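Long-range contacts in Cys-Gly metallodipeptidase DUG1 (Saccharomyces cerevisiae, PDB 4G1P), which hydrolyses dipeptides, with high specificity for Cys-Gly, and is the catalytic component of the complex that degrades glutathione: residues 202-206 and 444-449; 214-218 and 419-423; 398-402 and 435-439. All blocks are in the same frame, centred on the assembly; numbering follows the deposited sequence.

Contact 1. Residues 202-206 and 444-449; sequences YWLGT and RGDDGA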
loop_
_atom_site.group_PDB
_atom_site.type_symbol
_atom_site.label_atom_id
_atom_site.label_comp_id
_atom_site.label_asym_id
_atom_site.label_seq_id
_atom_site.Cartn_x
_atom_site.Cartn_y
_atom_site.Cartn_z
ATOM N N TYR A 202 25.459 13.482 4.124
ATOM C CA TYR A 202 25.510 13.703 5.574
ATOM C C TYR A 202 26.807 13.192 6.140
ATOM O O TYR A 202 27.485 12.391 5.502
ATOM C CB TYR A 202 24.345 12.965 6.251
ATOM C CG TYR A 202 23.156 12.909 5.339
ATOM C CD1 TYR A 202 23.002 11.861 4.432
ATOM C CD2 TYR A 202 22.232 13.945 5.317
ATOM C CE1 TYR A 202 21.933 11.837 3.549
ATOM C CE2 TYR A 202 21.165 13.924 4.446
ATOM C CZ TYR A 202 21.014 12.873 3.564
ATOM O OH TYR A 202 19.948 12.858 2.687
ATOM N N TRP A 203 27.134 13.644 7.349
ATOM C CA TRP A 203 28.233 13.070 8.110
ATOM C C TRP A 203 27.905 11.622 8.312
ATOM O O TRP A 203 26.740 11.236 8.309
ATOM C CB TRP A 203 28.338 13.702 9.493
ATOM C CG TRP A 203 28.731 15.123 9.506
ATOM C CD1 TRP A 203 29.039 15.899 8.430
ATOM C CD2 TRP A 203 28.868 15.958 10.661
ATOM N NE1 TRP A 203 29.354 17.173 8.842
ATOM C CE2 TRP A 203 29.255 17.235 10.209
ATOM C CE3 TRP A 203 28.693 15.752 12.031
ATOM C CZ2 TRP A 203 29.483 18.297 11.079
ATOM C CZ3 TRP A 203 28.915 16.808 12.892
ATOM C CH2 TRP A 203 29.308 18.064 12.411
ATOM N N LEU A 204 28.933 10.821 8.515
ATOM C CA LEU A 204 28.749 9.413 8.821
ATOM C C LEU A 204 27.933 9.217 10.103
ATOM O O LEU A 204 27.032 8.378 10.176
ATOM C CB LEU A 204 30.122 8.769 8.980
ATOM C CG LEU A 204 30.133 7.330 9.460
ATOM C CD1 LEU A 204 29.469 6.485 8.408
ATOM C CD2 LEU A 204 31.576 6.907 9.697
ATOM N N GLY A 205 28.272 9.996 11.118
ATOM C CA GLY A 205 27.681 9.845 12.429
ATOM C C GLY A 205 27.172 11.200 12.832
ATOM O O GLY A 205 26.771 11.985 11.970
ATOM N N THR A 206 27.206 11.495 14.125
ATOM C CA THR A 206 26.636 12.744 14.599
ATOM C C THR A 206 27.631 13.699 15.256
ATOM O O THR A 206 27.253 14.791 15.661
ATOM C CB THR A 206 25.517 12.478 15.597
ATOM O OG1 THR A 206 26.073 11.910 16.786
ATOM C CG2 THR A 206 24.478 11.528 15.001
ATOM N N ARG A 444 23.890 15.680 9.647
ATOM C CA ARG A 444 24.341 14.488 10.354
ATOM C C ARG A 444 23.667 13.243 9.808
ATOM O O ARG A 444 22.681 13.330 9.082
ATOM C CB ARG A 444 24.064 14.617 11.846
ATOM C CG ARG A 444 24.460 15.962 12.422
ATOM C CD ARG A 444 24.381 15.932 13.923
ATOM N NE ARG A 444 24.662 17.236 14.514
ATOM C CZ ARG A 444 24.457 17.525 15.796
ATOM N NH1 ARG A 444 23.965 16.595 16.613
ATOM N NH2 ARG A 444 24.732 18.739 16.260
ATOM N N GLY A 445 24.201 12.078 10.162
ATOM C CA GLY A 445 23.714 10.826 9.611
ATOM C C GLY A 445 22.425 10.340 10.239
ATOM O O GLY A 445 21.916 9.282 9.872
ATOM N N ASP A 446 21.907 11.097 11.204
ATOM C CA ASP A 446 20.652 10.748 11.852
ATOM C C ASP A 446 19.590 11.806 11.584
ATOM O O ASP A 446 18.665 11.983 12.369
ATOM C CB ASP A 446 20.850 10.542 13.355
ATOM C CG ASP A 446 21.115 11.845 14.117
ATOM O OD1 ASP A 446 21.402 12.882 13.488
ATOM O OD2 ASP A 446 21.054 11.819 15.365
ATOM N N ASP A 447 19.738 12.511 10.474
ATOM C CA ASP A 447 18.840 13.602 10.138
ATOM C C ASP A 447 17.442 13.100 9.740
ATOM O O ASP A 447 16.473 13.850 9.729
ATOM C CB ASP A 447 19.475 14.482 9.044
ATOM C CG ASP A 447 20.504 15.454 9.610
ATOM O OD1 ASP A 447 20.834 15.326 10.799
ATOM O OD2 ASP A 447 20.982 16.350 8.883
ATOM N N GLY A 448 17.342 11.815 9.429
ATOM C CA GLY A 448 16.066 11.224 9.097
ATOM C C GLY A 448 15.620 11.488 7.670
ATOM O O GLY A 448 14.425 11.534 7.403
ATOM N N ALA A 449 16.558 11.664 6.744
ATOM C CA ALA A 449 16.168 11.814 5.348
ATOM C C ALA A 449 15.349 10.601 4.889
ATOM O O ALA A 449 15.659 9.463 5.243
ATOM C CB ALA A 449 17.385 12.013 4.463
#

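Contact 2. Residues 214-218 and 419-423; sequences GLRGC and EGGSI. With CYS (cysteine), chain E.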
loop_
_atom_site.group_PDB
_atom_site.type_symbol
_atom_site.label_atom_id
_atom_site.label_comp_id
_atom_site.label_asym_id
_atom_site.label_seq_id
_atom_site.Cartn_x
_atom_site.Cartn_y
_atom_site.Cartn_z
ATOM N N GLY A 214 33.123 9.153 -2.275
ATOM C CA GLY A 214 32.492 8.038 -2.976
ATOM C C GLY A 214 31.001 7.817 -2.752
ATOM O O GLY A 214 30.502 7.913 -1.632
ATOM N N LEU A 215 30.284 7.499 -3.823
ATOM C CA LEU A 215 28.857 7.200 -3.726
ATOM C C LEU A 215 28.525 5.857 -4.343
ATOM O O LEU A 215 29.077 5.486 -5.377
ATOM C CB LEU A 215 28.046 8.252 -4.471
ATOM C CG LEU A 215 28.027 9.666 -3.917
ATOM C CD1 LEU A 215 27.758 10.612 -5.048
ATOM C CD2 LEU A 215 26.953 9.773 -2.866
ATOM N N ARG A 216 27.597 5.133 -3.729
ATOM C CA ARG A 216 27.051 3.956 -4.377
ATOM C C ARG A 216 26.041 4.406 -5.406
ATOM O O ARG A 216 25.395 5.432 -5.233
ATOM C CB ARG A 216 26.303 3.104 -3.383
ATOM C CG ARG A 216 27.113 2.301 -2.442
ATOM C CD ARG A 216 26.212 2.071 -1.280
ATOM N NE ARG A 216 26.198 0.716 -0.782
ATOM C CZ ARG A 216 25.406 0.314 0.203
ATOM N NH1 ARG A 216 24.565 1.169 0.760
ATOM N NH2 ARG A 216 25.460 -0.938 0.631
ATOM N N GLY A 217 25.884 3.626 -6.465
ATOM C CA GLY A 217 24.816 3.871 -7.405
ATOM C C GLY A 217 23.532 3.208 -6.925
ATOM O O GLY A 217 23.463 2.638 -5.831
ATOM N N CYS A 218 22.501 3.285 -7.749
ATOM C CA CYS A 218 21.217 2.721 -7.381
ATOM C C CYS A 218 20.422 2.268 -8.610
ATOM O O CYS A 218 20.192 3.037 -9.545
ATOM C CB CYS A 218 20.407 3.716 -6.532
ATOM S SG CYS A 218 18.880 3.009 -5.834
ATOM N N GLU A 419 29.874 7.091 0.756
ATOM C CA GLU A 419 28.449 7.203 1.043
ATOM C C GLU A 419 27.700 5.948 0.633
ATOM O O GLU A 419 27.923 5.403 -0.458
ATOM C CB GLU A 419 27.843 8.383 0.286
ATOM C CG GLU A 419 27.394 9.525 1.156
ATOM C CD GLU A 419 26.299 9.143 2.127
ATOM O OE1 GLU A 419 25.351 8.439 1.715
ATOM O OE2 GLU A 419 26.393 9.560 3.306
ATOM N N GLY A 420 26.800 5.508 1.508
ATOM C CA GLY A 420 25.864 4.451 1.171
ATOM C C GLY A 420 24.800 4.962 0.218
ATOM O O GLY A 420 24.286 4.224 -0.622
ATOM N N GLY A 421 24.474 6.243 0.345
ATOM C CA GLY A 421 23.473 6.862 -0.500
ATOM C C GLY A 421 23.998 7.139 -1.892
ATOM O O GLY A 421 25.127 6.763 -2.216
ATOM N N SER A 422 23.184 7.816 -2.702
ATOM C CA SER A 422 23.490 8.044 -4.102
ATOM C C SER A 422 23.169 9.455 -4.544
ATOM O O SER A 422 22.192 10.053 -4.106
ATOM C CB SER A 422 22.687 7.087 -4.957
ATOM O OG SER A 422 22.904 5.777 -4.506
ATOM N N ILE A 423 23.999 9.991 -5.424
ATOM C CA ILE A 423 23.670 11.233 -6.094
ATOM C C ILE A 423 23.952 11.016 -7.559
ATOM O O ILE A 423 25.001 11.357 -8.044
ATOM C CB ILE A 423 24.493 12.398 -5.580
ATOM C CG1 ILE A 423 24.390 12.493 -4.055
ATOM C CG2 ILE A 423 24.029 13.675 -6.236
ATOM C CD1 ILE A 423 25.397 13.440 -3.412
HETATM N N CYS E . 17.313 9.190 -3.126
HETATM C CA CYS E . 17.371 7.887 -3.758
HETATM C C CYS E . 18.445 7.045 -3.065
HETATM O O CYS E . 19.600 7.457 -2.955
HETATM C CB CYS E . 17.627 8.022 -5.261
HETATM S SG CYS E . 17.659 6.489 -6.138
#

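Contact 3. Residues 398-402 and 435-439; sequences QFTAA and TSVLL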
loop_
_atom_site.group_PDB
_atom_site.type_symbol
_atom_site.label_atom_id
_atom_site.label_comp_id
_atom_site.label_asym_id
_atom_site.label_seq_id
_atom_site.Cartn_x
_atom_site.Cartn_y
_atom_site.Cartn_z
ATOM N N GLN A 398 40.311 20.482 -4.356
ATOM C CA GLN A 398 39.022 20.730 -3.702
ATOM C C GLN A 398 38.935 20.163 -2.298
ATOM O O GLN A 398 38.525 20.861 -1.375
ATOM C CB GLN A 398 37.853 20.220 -4.549
ATOM C CG GLN A 398 37.451 21.159 -5.679
ATOM C CD GLN A 398 35.997 20.990 -6.064
ATOM O OE1 GLN A 398 35.102 21.466 -5.366
ATOM N NE2 GLN A 398 35.751 20.294 -7.164
ATOM N N PHE A 399 39.325 18.904 -2.138
ATOM C CA PHE A 399 39.308 18.260 -0.826
ATOM C C PHE A 399 40.284 18.933 0.143
ATOM O O PHE A 399 40.006 19.068 1.327
ATOM C CB PHE A 399 39.597 16.755 -0.949
ATOM C CG PHE A 399 38.413 15.938 -1.401
ATOM C CD1 PHE A 399 37.450 15.527 -0.497
ATOM C CD2 PHE A 399 38.272 15.570 -2.724
ATOM C CE1 PHE A 399 36.347 14.774 -0.905
ATOM C CE2 PHE A 399 37.186 14.806 -3.143
ATOM C CZ PHE A 399 36.217 14.413 -2.226
ATOM N N THR A 400 41.426 19.367 -0.368
ATOM C CA THR A 400 42.379 20.083 0.459
ATOM C C THR A 400 41.768 21.379 0.950
ATOM O O THR A 400 41.762 21.665 2.145
ATOM C CB THR A 400 43.646 20.392 -0.321
ATOM O OG1 THR A 400 44.161 19.173 -0.873
ATOM C CG2 THR A 400 44.670 21.018 0.585
ATOM N N ALA A 401 41.237 22.151 0.013
ATOM C CA ALA A 401 40.512 23.373 0.345
ATOM C C ALA A 401 39.399 23.094 1.361
ATOM O O ALA A 401 39.287 23.793 2.375
ATOM C CB ALA A 401 39.941 24.016 -0.914
ATOM N N ALA A 402 38.596 22.064 1.088
ATOM C CA ALA A 402 37.472 21.715 1.954
ATOM C C ALA A 402 37.964 21.222 3.300
ATOM O O ALA A 402 37.355 21.512 4.327
ATOM C CB ALA A 402 36.563 20.672 1.299
ATOM N N THR A 435 36.129 17.814 -14.707
ATOM C CA THR A 435 36.666 18.484 -13.534
ATOM C C THR A 435 36.548 17.521 -12.369
ATOM O O THR A 435 35.973 16.444 -12.509
ATOM C CB THR A 435 35.861 19.733 -13.175
ATOM O OG1 THR A 435 34.461 19.421 -13.229
ATOM C CG2 THR A 435 36.163 20.858 -14.142
ATOM N N SER A 436 37.081 17.912 -11.219
ATOM C CA SER A 436 36.898 17.135 -10.012
ATOM C C SER A 436 35.558 17.480 -9.373
ATOM O O SER A 436 35.010 18.558 -9.595
ATOM C CB SER A 436 38.010 17.427 -9.024
ATOM O OG SER A 436 38.011 18.801 -8.691
ATOM N N VAL A 437 35.032 16.558 -8.580
ATOM C CA VAL A 437 33.821 16.816 -7.830
ATOM C C VAL A 437 34.111 16.599 -6.365
ATOM O O VAL A 437 34.779 15.635 -6.001
ATOM C CB VAL A 437 32.674 15.882 -8.252
ATOM C CG1 VAL A 437 31.495 16.027 -7.305
ATOM C CG2 VAL A 437 32.245 16.174 -9.700
ATOM N N LEU A 438 33.626 17.519 -5.534
ATOM C CA LEU A 438 33.698 17.386 -4.086
ATOM C C LEU A 438 32.298 17.255 -3.466
ATOM O O LEU A 438 31.388 18.007 -3.820
ATOM C CB LEU A 438 34.392 18.608 -3.511
ATOM C CG LEU A 438 34.154 18.842 -2.025
ATOM C CD1 LEU A 438 34.958 17.857 -1.207
ATOM C CD2 LEU A 438 34.512 20.272 -1.660
ATOM N N LEU A 439 32.123 16.313 -2.542
ATOM C CA LEU A 439 30.883 16.241 -1.772
ATOM C C LEU A 439 31.062 16.792 -0.364
ATOM O O LEU A 439 31.850 16.269 0.414
ATOM C CB LEU A 439 30.375 14.811 -1.691
ATOM C CG LEU A 439 30.160 14.110 -3.015
ATOM C CD1 LEU A 439 29.496 12.799 -2.737
ATOM C CD2 LEU A 439 29.324 14.961 -3.934
HETATM O O HOH W 1 40.191 20.117 -7.659
#

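Contact 1. Residues 202-206 and 444-449
Gly205 O accepts a nearly straight hydrogen bond from Gly445 N (3.1 Å, N-H...O angle 171°), although the donor lies well above the carbonyl plane, 44° out of it. The two loops approach so closely here that a side chain at Gly445 would run into the carbonyl oxygens of Trp203 and Leu204. Arg444 lies alongside residues 202-206: its extended chain, CD anti to CA (chi2 -170°), brings CD to 3.5 Å from Thr206 O, and that oxygen sits over one face of the guanidinium. The polar end turns elsewhere, with NE paired to Asp457 and Asn460 and NH2 to Ser459. Thr206 CG2 meets the carboxylate of Asp446 at 3.5 Å from OD2, the two side chains crossing at about a right angle, while OD1 forms a salt bridge with Lys455. At the other end, Tyr202 passes its CB beside Arg444 O and carries its ring to the methyl of Ala449, CZ to CB 3.8 Å. Tyr202 and Ala449 also touch Asp137, which bridges the two zinc ions, and Ala449 precedes the zinc ligand His450. Both loops follow adjacent parallel strands, 195-198 and 437-439, and their meeting at the metals is characteristic of an M20 alpha/beta catalytic domain.

Contact 2. Residues 214-218 and 419-423
Arg216 lays its side chain along the backbone of 419-421. CB faces Gly420 O at 3.6 Å, CG lies near Glu419 O, and CD again borders Gly420 O. A bend at chi3 (135°) then swings the guanidinium round so that Gly420 O sits at its edge, in plane, and NH1 reaches that oxygen in a straight but weak hydrogen bond of 3.4 Å. NH2 bonds to Tyr316 O and to Gly238 O of the second subunit; an alanine here would probably leave those two carbonyls without their shared donor and Gly420 without its flanking chain. The backbones form a parallel beta bridge between Leu215 and Glu419: Glu419 N donates to Gly214 O (2.6 Å) and Arg216 N to Glu419 O (3.3 Å), which joins the end of strand 415-419 to strand 210-226 in the mixed sheet to which the latter belongs. Beyond the bridge the chain curls while staying close to Arg216, and Glu419 OE1 accepts from Gly421 N at 2.7 Å. Leu215 fits its two methyls against residues 419-423, CD2 on Glu419 CB and CD1 on Ile423 CB, the latter at 3.8 Å. Ser422 OG, placed beside its own backbone N by chi1 of -53°, donates to Arg216 O (2.6 Å) from above the carbonyl plane. Ser422 and Cys218 both line the pocket of the bound cysteine, whose SG lies 3.7 Å from Cys218 SG.

Contact 3. Residues 398-402 and 435-439
Leu438 points toward helix 397-410 and divides its two methyls between neighbours. CD1 stands over one face of the Phe399 ring, 3.6 Å from the centroid, a CH-pi contact displaced toward the CE1 and CD1 rim. CD2 packs on Ala402 CB at 3.6 Å. With CG anti to the backbone N (chi1 161°) and chi2 near 75°, the methyls part between Phe399 and Ala402. Gln398, one turn before Ala402, lays its amide across the base of the same leucine, OE1 3.5 Å from Leu438 CB. Its NE2 gives a straight hydrogen bond to Ser436 OG (3.1 Å, N-H...O angle 169°), with the acceptor nearly in the amide plane. A water also joins the pair, 2.7 Å from Ser436 OG and weakly bonded to Gln398 N.

In the next shell, strand 195-198 holds the leucine in place, since Leu438 makes backbone hydrogen bonds to Val196 and Ile198. Tyr471 of helix 458-477 packs on Leu438 and bonds Gln398 OE1, while Val196 O takes a second bond from Gln398 NE2. Helix 397-410 thus covers the strand at the outer end of the catalytic-domain sheet, the two short axes 8.9 Å apart and running in roughly the same direction.

With two acceptors, Ser436 OG and Val196 O, on NE2 and a tyrosine hydroxyl at OE1, the buried amide has its polar atoms satisfied, and its rotation is probably fixed, since a flipped amide would be likely to face Val196 O with its own oxygen.

Overall arrangement
The segments follow one another as 202-206, 214-218, 398-402, 419-423, 435-439 and 444-449, so contact 1 encloses the other two along the chain, while contacts 2 and 3 interlock. Their centres lie 14 Å (1 and 2), 17 Å (2 and 3) and 21 Å (1 and 3) apart. Contact 3 packs a helix on the edge strand of the six-stranded sheet; contact 1 joins loops beyond that strand and its parallel neighbour 195-198. Contact 2 belongs to the other mixed sheet, and its Leu215 meets Leu439 of strand 437-439, CD1 to CD1 3.6 Å. Contacts 1 and 2 border the zinc ions and bound cysteine and glycine and touch the second subunit, whereas contact 3 is buried farther from the chain centre.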